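Local coordinates for protein UTP--glucose-1-phosphate uridylyltransferase (Acinetobacter baumannii, PDB 6IKX) that catalyses the transfer of a uridylyl group from UTP to alpha-D-glucose 1-phosphate, giving UDP-glucose and diphosphate, at residues Val113-Lys117 with Met217-Glu221; Glu49-Thr55 with Val96-Arg102; Val30-Pro34 with His275-Gly279. The protein carries 1 engineered substitution. One frame throughout, in Å; residues are numbered along the deposited sequence.

Contact 1: residues Val113-Lys117 with Met217-Glu221; sequences VLCAK and MQLLE
Met217 reaches out from helix 216-220 and lays its thioether against the end of helix 109-115, the central touch in a helix-to-helix contact on the flank of the GT-A-type nucleotidyltransferase fold. Its methyl group, Met217 CE, lies 3.3 Å from Val113 O, and Met217 SD rests 3.7 Å from Lys117 CA, so the sulfur end fills the angle where the helix gives way to the next one, 117-120. A bend at chi2 (-75°) turns the thioether into this angle instead of letting it run straight on.

On one flank of the methionine, Val113 CG1 meets both Met217 CE and Leu220 CD1, the latter at 3.7 Å. Leu114 slides past Leu220 in the reverse direction, CG against Leu220 CB, while its CD2 reaches Met217 O and the CG of Glu221. The apolar core is therefore built from three aliphatic side chains and one thioether, whose SD and CE both lie against Val113 O.

Towards solvent the chemistry changes. Lys117 leaves its backbone with CG anti to N (chi1 164°) and stays extended, so its methylenes run alongside Met217 in the opposite sense before the ammonium group arrives at Glu221. Lys117 CE also passes Gln218 NE2 at 3.6 Å.

Farther out, Phe125 of strand 125-128 packs on both Val113 and Met217, and Ala236 of helix 233-240 on Leu220, so the pair is flanked by that strand and that helix. The Val113 side chain also lies about 5 Å from that of Pro8, a UTP-binding residue, although no UTP is bound in this model. At the solvent-facing margin, Lys117 NZ meets the syn lone pair of Glu221 OE2 at 2.7 Å in a salt bridge.

Contact 2: residues Glu49-Thr55 with Val96-Arg102; sequences EQIILVT and VSVISVR
Ile51 bonds to strand 97-102 through both of its backbone polar groups: Ile51 N donates to Ser97 O at 3.0 Å, and Ile51 O accepts from Ile99 N at 2.8 Å. Leu53 repeats the pattern with Ile99 and Val101, and Ser97 N to Glu49 O and Thr55 N to Val101 O close the ladder at its two ends. These six bonds make a regular parallel pairing within the central sheet of the Rossmann-like GT-A fold, whose strand 4-8 bonds to strand 50-55 along its other edge. The axes of the segments 50-55 and 97-102, 4.7 Å apart at closest, make an angle of 27°, in keeping with sheet twist.

A water beside the first rung donates to Glu49 O and also touches Ser97 OG.

Packing then differs between the faces. On one, Leu53 CD1 meets Val98 CG1 at 3.7 Å, and Ile51 CB lies against Val98 CG2. On the other, Gln50 stretches out with CG anti to N (chi1 -163°), so that its CG and NE2 both lie near Ile99 CG1; Val54 and Val101 stand side by side, pointing the same way. Val119 covers Gln50, Ile52 and Ile99 on this face, and Val54 lies close to Pro8 and Gln103, both UTP-binding residues.

Strand 97-102 also faces the second subunit, to which Ser100 makes backbone hydrogen bonds and where the Arg102 guanidinium binds Asn64 and Asp67 of that subunit. On the way there the arginine passes Thr55: the methyl Thr55 CG2 is 3.8 Å from Arg102 CD and lies at the edge of the guanidinium, near its plane.

Contact 3: residues Val30-Pro34 with His275-Gly279; sequences VVDRP and HPKLG
His275 and Asp32 show how a histidine can be fixed through both ring nitrogens. His275 NE2 donates to Asp32 OD2 at 2.8 Å, a bent bond (139° at the hydrogen) that reaches the oxygen from above the carboxylate plane, with ring and carboxylate planes 80° apart. His275 ND1 accepts from Leu278 N at 2.9 Å and also from Lys277 N, which sets the ring's rotation and probably its neutral tautomer. A chi1 of -165° puts the imidazole anti to its own backbone N and sends it across to Asp32.

Asp32 CG and Arg33 CG both lie between backbone N and carbonyl carbon, and Arg33 bends at chi3, turning its guanidinium back on the neighbouring carboxylate. The grip is side-on: Arg33 NE meets Asp32 OD1 at 2.8 Å and Arg33 NH2 meets Asp32 OD2 at 2.9 Å. Arg33 NH2 and His275 NE2 reach OD2 from opposite faces, and Lys261 of the third subunit adds a salt bridge to the same oxygen; such donors probably keep Asp32 ionised.

Leu278 CD1 sits over the centre of the His275 ring, 3.3 Å above its plane, and Pro276 CD covers the opposite face, offset toward the rim; Val31 CG1 touches His275 CD2. Away from the nucleotide site, this is a structural His-carboxylate pair backed by an Asp-Arg salt bridge, joining the hairpin of strands 29-30 and 33-34 to the loop between helices 261-273 and 279-287 at a subunit interface.

How the contacts relate
Contact 2 is sheet core, bonded backbone to backbone; contact 1 is only partly buried and relies on apolar packing with one charged pair at its margin; contact 3 is small and buried, and side-chain polar bonds dominate it. Contacts 1 and 2 lie in adjacent layers, since helix 109-115 follows strand 97-102 and packs back on the sheet: Cys115 CB lies 3.8 Å from Val54 CG1. Contact 3 stands apart, its centre about 36 Å from that of contact 1 and on the opposite side of the chain's centre. Contacts 2 and 3 both face other subunits, the second and the third respectively, whereas contact 1 meets none.

Contact 1: residues Val113-Lys117 with Met217-Glu221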
loop_
_atom_site.group_PDB
_atom_site.type_symbol
_atom_site.label_atom_id
_atom_site.label_comp_id
_atom_site.label_asym_id
_atom_site.label_seq_id
_atom_site.Cartn_x
_atom_site.Cartn_y
_atom_site.Cartn_z
ATOM N N VAL A 113 9.179 -16.050 -15.785
ATOM C CA VAL A 113 9.699 -15.622 -17.110
ATOM C C VAL A 113 8.548 -15.665 -18.128
ATOM O O VAL A 113 8.398 -14.687 -18.872
ATOM C CB VAL A 113 10.907 -16.470 -17.541
ATOM C CG1 VAL A 113 11.317 -16.187 -18.972
ATOM C CG2 VAL A 113 12.083 -16.246 -16.606
ATOM N N LEU A 114 7.713 -16.704 -18.123
ATOM C CA LEU A 114 6.551 -16.806 -19.055
ATOM C C LEU A 114 5.581 -15.623 -18.879
ATOM O O LEU A 114 4.986 -15.192 -19.906
ATOM C CB LEU A 114 5.840 -18.129 -18.774
ATOM C CG LEU A 114 5.206 -18.828 -19.963
ATOM C CD1 LEU A 114 3.998 -19.623 -19.501
ATOM C CD2 LEU A 114 4.837 -17.875 -21.089
ATOM N N CYS A 115 5.391 -15.128 -17.641
ATOM C CA CYS A 115 4.516 -13.966 -17.300
ATOM C C CYS A 115 4.952 -12.714 -18.070
ATOM O O CYS A 115 4.105 -11.936 -18.435
ATOM C CB CYS A 115 4.525 -13.650 -15.809
ATOM S SG CYS A 115 3.727 -14.906 -14.771
ATOM N N ALA A 116 6.223 -12.585 -18.404
ATOM C CA ALA A 116 6.742 -11.451 -19.193
ATOM C C ALA A 116 6.654 -11.694 -20.707
ATOM O O ALA A 116 7.342 -10.988 -21.434
ATOM C CB ALA A 116 8.173 -11.186 -18.792
ATOM N N LYS A 117 5.840 -12.611 -21.203
ATOM C CA LYS A 117 5.918 -12.987 -22.644
ATOM C C LYS A 117 5.511 -11.782 -23.497
ATOM O O LYS A 117 6.249 -11.428 -24.424
ATOM C CB LYS A 117 5.035 -14.196 -22.928
ATOM C CG LYS A 117 4.728 -14.439 -24.393
ATOM C CD LYS A 117 3.997 -15.728 -24.623
ATOM C CE LYS A 117 3.266 -15.765 -25.947
ATOM N NZ LYS A 117 2.303 -16.892 -25.981
ATOM N N MET A 217 9.826 -18.745 -24.643
ATOM C CA MET A 217 8.470 -18.499 -24.078
ATOM C C MET A 217 7.495 -19.576 -24.541
ATOM O O MET A 217 6.578 -19.889 -23.760
ATOM C CB MET A 217 7.903 -17.129 -24.485
ATOM C CG MET A 217 8.690 -15.965 -23.947
ATOM S SD MET A 217 8.422 -15.675 -22.188
ATOM C CE MET A 217 9.677 -14.422 -21.956
ATOM N N GLN A 218 7.654 -20.084 -25.766
ATOM C CA GLN A 218 6.783 -21.157 -26.324
ATOM C C GLN A 218 7.272 -22.478 -25.771
ATOM O O GLN A 218 6.449 -23.376 -25.524
ATOM C CB GLN A 218 6.816 -21.189 -27.846
ATOM C CG GLN A 218 5.796 -20.257 -28.477
ATOM C CD GLN A 218 6.244 -18.824 -28.371
ATOM O OE1 GLN A 218 7.401 -18.515 -28.646
ATOM N NE2 GLN A 218 5.328 -17.949 -27.970
ATOM N N LEU A 219 8.576 -22.563 -25.564
ATOM C CA LEU A 219 9.146 -23.695 -24.824
ATOM C C LEU A 219 8.551 -23.730 -23.409
ATOM O O LEU A 219 8.107 -24.827 -23.009
ATOM C CB LEU A 219 10.667 -23.576 -24.830
ATOM C CG LEU A 219 11.322 -23.695 -26.212
ATOM C CD1 LEU A 219 12.850 -23.737 -26.104
ATOM C CD2 LEU A 219 10.808 -24.908 -26.953
ATOM N N LEU A 220 8.517 -22.613 -22.665
ATOM C CA LEU A 220 7.981 -22.585 -21.257
ATOM C C LEU A 220 6.486 -22.952 -21.262
ATOM O O LEU A 220 6.044 -23.567 -20.293
ATOM C CB LEU A 220 8.224 -21.222 -20.599
ATOM C CG LEU A 220 9.659 -20.961 -20.123
ATOM C CD1 LEU A 220 9.882 -19.495 -19.882
ATOM C CD2 LEU A 220 9.995 -21.725 -18.851
ATOM N N GLU A 221 5.740 -22.617 -22.323
ATOM C CA GLU A 221 4.299 -22.964 -22.450
ATOM C C GLU A 221 4.135 -24.481 -22.643
ATOM O O GLU A 221 3.002 -24.932 -22.610
ATOM C CB GLU A 221 3.649 -22.205 -23.613
ATOM C CG GLU A 221 3.273 -20.782 -23.243
ATOM C CD GLU A 221 2.907 -19.802 -24.350
ATOM O OE1 GLU A 221 3.288 -20.021 -25.512
ATOM O OE2 GLU A 221 2.267 -18.779 -24.026
#

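Contact 2: residues Glu49-Thr55 with Val96-Arg102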
loop_
_atom_site.group_PDB
_atom_site.type_symbol
_atom_site.label_atom_id
_atom_site.label_comp_id
_atom_site.label_asym_id
_atom_site.label_seq_id
_atom_site.Cartn_x
_atom_site.Cartn_y
_atom_site.Cartn_z
ATOM N N GLU A 49 17.863 -1.415 -21.310
ATOM C CA GLU A 49 17.054 -0.180 -21.430
ATOM C C GLU A 49 15.658 -0.348 -20.844
ATOM O O GLU A 49 15.076 0.687 -20.500
ATOM C CB GLU A 49 16.940 0.192 -22.912
ATOM C CG GLU A 49 18.230 0.809 -23.433
ATOM C CD GLU A 49 18.233 1.250 -24.884
ATOM O OE1 GLU A 49 17.202 1.060 -25.579
ATOM O OE2 GLU A 49 19.281 1.758 -25.313
ATOM N N GLN A 50 15.120 -1.570 -20.859
ATOM C CA GLN A 50 13.766 -1.919 -20.374
ATOM C C GLN A 50 13.910 -2.982 -19.278
ATOM O O GLN A 50 14.302 -4.166 -19.621
ATOM C CB GLN A 50 12.881 -2.427 -21.510
ATOM C CG GLN A 50 11.387 -2.409 -21.168
ATOM C CD GLN A 50 10.532 -3.040 -22.241
ATOM O OE1 GLN A 50 10.894 -4.031 -22.878
ATOM N NE2 GLN A 50 9.372 -2.456 -22.462
ATOM N N ILE A 51 13.678 -2.553 -18.018
ATOM C CA ILE A 51 13.667 -3.407 -16.796
ATOM C C ILE A 51 12.251 -3.957 -16.660
ATOM O O ILE A 51 11.316 -3.172 -16.505
ATOM C CB ILE A 51 14.154 -2.615 -15.568
ATOM C CG1 ILE A 51 15.639 -2.256 -15.703
ATOM C CG2 ILE A 51 13.899 -3.379 -14.268
ATOM C CD1 ILE A 51 16.537 -3.460 -15.900
ATOM N N ILE A 52 12.079 -5.263 -16.821
ATOM C CA ILE A 52 10.739 -5.915 -16.754
ATOM C C ILE A 52 10.651 -6.647 -15.419
ATOM O O ILE A 52 11.204 -7.762 -15.340
ATOM C CB ILE A 52 10.518 -6.854 -17.952
ATOM C CG1 ILE A 52 10.862 -6.145 -19.266
ATOM C CG2 ILE A 52 9.089 -7.403 -17.951
ATOM C CD1 ILE A 52 10.801 -7.026 -20.495
ATOM N N LEU A 53 10.055 -6.011 -14.403
ATOM C CA LEU A 53 9.872 -6.607 -13.043
ATOM C C LEU A 53 8.676 -7.581 -13.104
ATOM O O LEU A 53 7.575 -7.112 -13.408
ATOM C CB LEU A 53 9.559 -5.491 -12.029
ATOM C CG LEU A 53 10.599 -4.397 -11.850
ATOM C CD1 LEU A 53 10.128 -3.367 -10.855
ATOM C CD2 LEU A 53 11.922 -4.952 -11.405
ATOM N N VAL A 54 8.855 -8.877 -12.858
ATOM C CA VAL A 54 7.702 -9.806 -12.685
ATOM C C VAL A 54 7.396 -9.800 -11.195
ATOM O O VAL A 54 8.249 -10.279 -10.410
ATOM C CB VAL A 54 7.996 -11.223 -13.215
ATOM C CG1 VAL A 54 6.770 -12.105 -13.175
ATOM C CG2 VAL A 54 8.505 -11.173 -14.634
ATOM N N THR A 55 6.252 -9.251 -10.801
ATOM C CA THR A 55 6.094 -8.869 -9.375
ATOM C C THR A 55 4.837 -9.468 -8.718
ATOM O O THR A 55 4.025 -10.163 -9.331
ATOM C CB THR A 55 6.253 -7.340 -9.237
ATOM O OG1 THR A 55 6.629 -7.080 -7.882
ATOM C CG2 THR A 55 5.038 -6.540 -9.645
ATOM N N VAL A 96 15.971 4.659 -19.754
ATOM C CA VAL A 96 15.651 3.335 -19.150
ATOM C C VAL A 96 14.222 3.405 -18.614
ATOM O O VAL A 96 13.925 4.302 -17.818
ATOM C CB VAL A 96 16.659 2.929 -18.056
ATOM C CG1 VAL A 96 16.197 1.713 -17.257
ATOM C CG2 VAL A 96 18.039 2.677 -18.644
ATOM N N SER A 97 13.366 2.491 -19.042
ATOM C CA SER A 97 11.983 2.401 -18.529
ATOM C C SER A 97 11.926 1.204 -17.572
ATOM O O SER A 97 12.659 0.245 -17.801
ATOM C CB SER A 97 11.023 2.297 -19.684
ATOM O OG SER A 97 11.502 1.334 -20.604
ATOM N N VAL A 98 11.136 1.282 -16.506
ATOM C CA VAL A 98 10.871 0.140 -15.597
ATOM C C VAL A 98 9.413 -0.266 -15.759
ATOM O O VAL A 98 8.579 0.598 -15.609
ATOM C CB VAL A 98 11.177 0.523 -14.151
ATOM C CG1 VAL A 98 10.867 -0.652 -13.226
ATOM C CG2 VAL A 98 12.619 0.971 -14.018
ATOM N N ILE A 99 9.150 -1.537 -16.037
ATOM C CA ILE A 99 7.820 -2.090 -16.445
ATOM C C ILE A 99 7.384 -3.143 -15.423
ATOM O O ILE A 99 8.244 -3.920 -14.955
ATOM C CB ILE A 99 7.911 -2.774 -17.817
ATOM C CG1 ILE A 99 8.454 -1.830 -18.887
ATOM C CG2 ILE A 99 6.561 -3.351 -18.206
ATOM C CD1 ILE A 99 7.698 -0.521 -18.982
ATOM N N SER A 100 6.087 -3.257 -15.170
ATOM C CA SER A 100 5.563 -4.258 -14.213
ATOM C C SER A 100 4.587 -5.201 -14.898
ATOM O O SER A 100 3.710 -4.719 -15.668
ATOM C CB SER A 100 4.909 -3.595 -13.050
ATOM O OG SER A 100 5.869 -3.429 -12.031
ATOM N N VAL A 101 4.715 -6.480 -14.558
ATOM C CA VAL A 101 3.668 -7.499 -14.823
ATOM C C VAL A 101 3.634 -8.386 -13.589
ATOM O O VAL A 101 4.661 -8.501 -12.879
ATOM C CB VAL A 101 3.953 -8.268 -16.131
ATOM C CG1 VAL A 101 5.189 -9.153 -16.001
ATOM C CG2 VAL A 101 2.734 -9.062 -16.580
ATOM N N ARG A 102 2.450 -8.899 -13.295
ATOM C CA ARG A 102 2.179 -9.725 -12.086
ATOM C C ARG A 102 2.356 -11.201 -12.405
ATOM O O ARG A 102 1.748 -11.667 -13.377
ATOM C CB ARG A 102 0.752 -9.472 -11.576
ATOM C CG ARG A 102 0.595 -8.079 -10.997
ATOM C CD ARG A 102 1.458 -7.800 -9.768
ATOM N NE ARG A 102 1.175 -6.502 -9.148
ATOM C CZ ARG A 102 0.095 -6.192 -8.421
ATOM N NH1 ARG A 102 -0.871 -7.063 -8.200
ATOM N NH2 ARG A 102 -0.047 -4.974 -7.946
HETATM O O HOH W 1 13.252 2.446 -22.055
#

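Contact 3: residues Val30-Pro34 with His275-Gly279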
loop_
_atom_site.group_PDB
_atom_site.type_symbol
_atom_site.label_atom_id
_atom_site.label_comp_id
_atom_site.label_asym_id
_atom_site.label_seq_id
_atom_site.Cartn_x
_atom_site.Cartn_y
_atom_site.Cartn_z
ATOM N N VAL A 30 21.506 -2.859 1.743
ATOM C CA VAL A 30 22.877 -3.390 1.589
ATOM C C VAL A 30 23.804 -2.188 1.632
ATOM O O VAL A 30 23.932 -1.502 0.604
ATOM C CB VAL A 30 22.981 -4.187 0.289
ATOM C CG1 VAL A 30 24.424 -4.569 -0.034
ATOM C CG2 VAL A 30 22.067 -5.399 0.360
ATOM N N VAL A 31 24.332 -1.907 2.819
ATOM C CA VAL A 31 25.104 -0.676 3.136
ATOM C C VAL A 31 24.118 0.487 3.296
ATOM O O VAL A 31 23.787 0.848 4.435
ATOM C CB VAL A 31 26.172 -0.367 2.070
ATOM C CG1 VAL A 31 27.164 0.663 2.570
ATOM C CG2 VAL A 31 26.893 -1.618 1.611
ATOM N N ASP A 32 23.689 1.096 2.202
ATOM C CA ASP A 32 22.847 2.306 2.289
ATOM C C ASP A 32 21.792 2.355 1.182
ATOM O O ASP A 32 21.195 3.452 1.036
ATOM C CB ASP A 32 23.772 3.517 2.194
ATOM C CG ASP A 32 24.428 3.696 0.826
ATOM O OD1 ASP A 32 24.391 2.748 0.029
ATOM O OD2 ASP A 32 24.959 4.804 0.572
ATOM N N ARG A 33 21.581 1.280 0.405
ATOM C CA ARG A 33 20.489 1.235 -0.612
ATOM C C ARG A 33 19.892 -0.174 -0.737
ATOM O O ARG A 33 20.502 -1.166 -0.389
ATOM C CB ARG A 33 21.074 1.735 -1.932
ATOM C CG ARG A 33 22.118 0.799 -2.501
ATOM C CD ARG A 33 23.153 1.457 -3.382
ATOM N NE ARG A 33 23.871 2.508 -2.682
ATOM C CZ ARG A 33 23.878 3.791 -3.014
ATOM N NH1 ARG A 33 23.224 4.225 -4.077
ATOM N NH2 ARG A 33 24.547 4.642 -2.270
ATOM N N PRO A 34 18.659 -0.356 -1.235
ATOM C CA PRO A 34 18.105 -1.707 -1.356
ATOM C C PRO A 34 18.892 -2.576 -2.366
ATOM O O PRO A 34 19.502 -2.058 -3.313
ATOM C CB PRO A 34 16.662 -1.388 -1.802
ATOM C CG PRO A 34 16.848 -0.147 -2.639
ATOM C CD PRO A 34 17.760 0.675 -1.754
ATOM N N HIS A 275 32.537 1.160 -0.505
ATOM C CA HIS A 275 31.636 2.327 -0.684
ATOM C C HIS A 275 32.494 3.561 -0.948
ATOM O O HIS A 275 33.351 3.893 -0.137
ATOM C CB HIS A 275 30.719 2.518 0.509
ATOM C CG HIS A 275 29.585 3.442 0.240
ATOM N ND1 HIS A 275 29.716 4.808 0.354
ATOM C CD2 HIS A 275 28.288 3.194 -0.064
ATOM C CE1 HIS A 275 28.549 5.367 0.106
ATOM N NE2 HIS A 275 27.648 4.391 -0.150
ATOM N N PRO A 276 32.269 4.292 -2.061
ATOM C CA PRO A 276 33.216 5.313 -2.506
ATOM C C PRO A 276 33.240 6.468 -1.498
ATOM O O PRO A 276 34.202 7.216 -1.487
ATOM C CB PRO A 276 32.680 5.780 -3.864
ATOM C CG PRO A 276 31.191 5.421 -3.838
ATOM C CD PRO A 276 31.052 4.244 -2.889
ATOM N N LYS A 277 32.197 6.546 -0.664
ATOM C CA LYS A 277 32.019 7.606 0.355
ATOM C C LYS A 277 32.204 7.046 1.773
ATOM O O LYS A 277 32.817 7.756 2.549
ATOM C CB LYS A 277 30.680 8.305 0.115
ATOM C CG LYS A 277 30.784 9.803 -0.154
ATOM C CD LYS A 277 29.703 10.374 -1.057
ATOM C CE LYS A 277 30.102 10.486 -2.513
ATOM N NZ LYS A 277 31.428 11.122 -2.685
ATOM N N LEU A 278 31.804 5.806 2.095
ATOM C CA LEU A 278 31.851 5.264 3.494
ATOM C C LEU A 278 32.958 4.237 3.702
ATOM O O LEU A 278 33.158 3.859 4.850
ATOM C CB LEU A 278 30.529 4.579 3.803
ATOM C CG LEU A 278 29.308 5.467 3.659
ATOM C CD1 LEU A 278 28.097 4.611 3.362
ATOM C CD2 LEU A 278 29.114 6.318 4.914
ATOM N N GLY A 279 33.579 3.740 2.633
ATOM C CA GLY A 279 34.493 2.583 2.652
ATOM C C GLY A 279 35.481 2.676 3.801
ATOM O O GLY A 279 35.466 1.770 4.703
#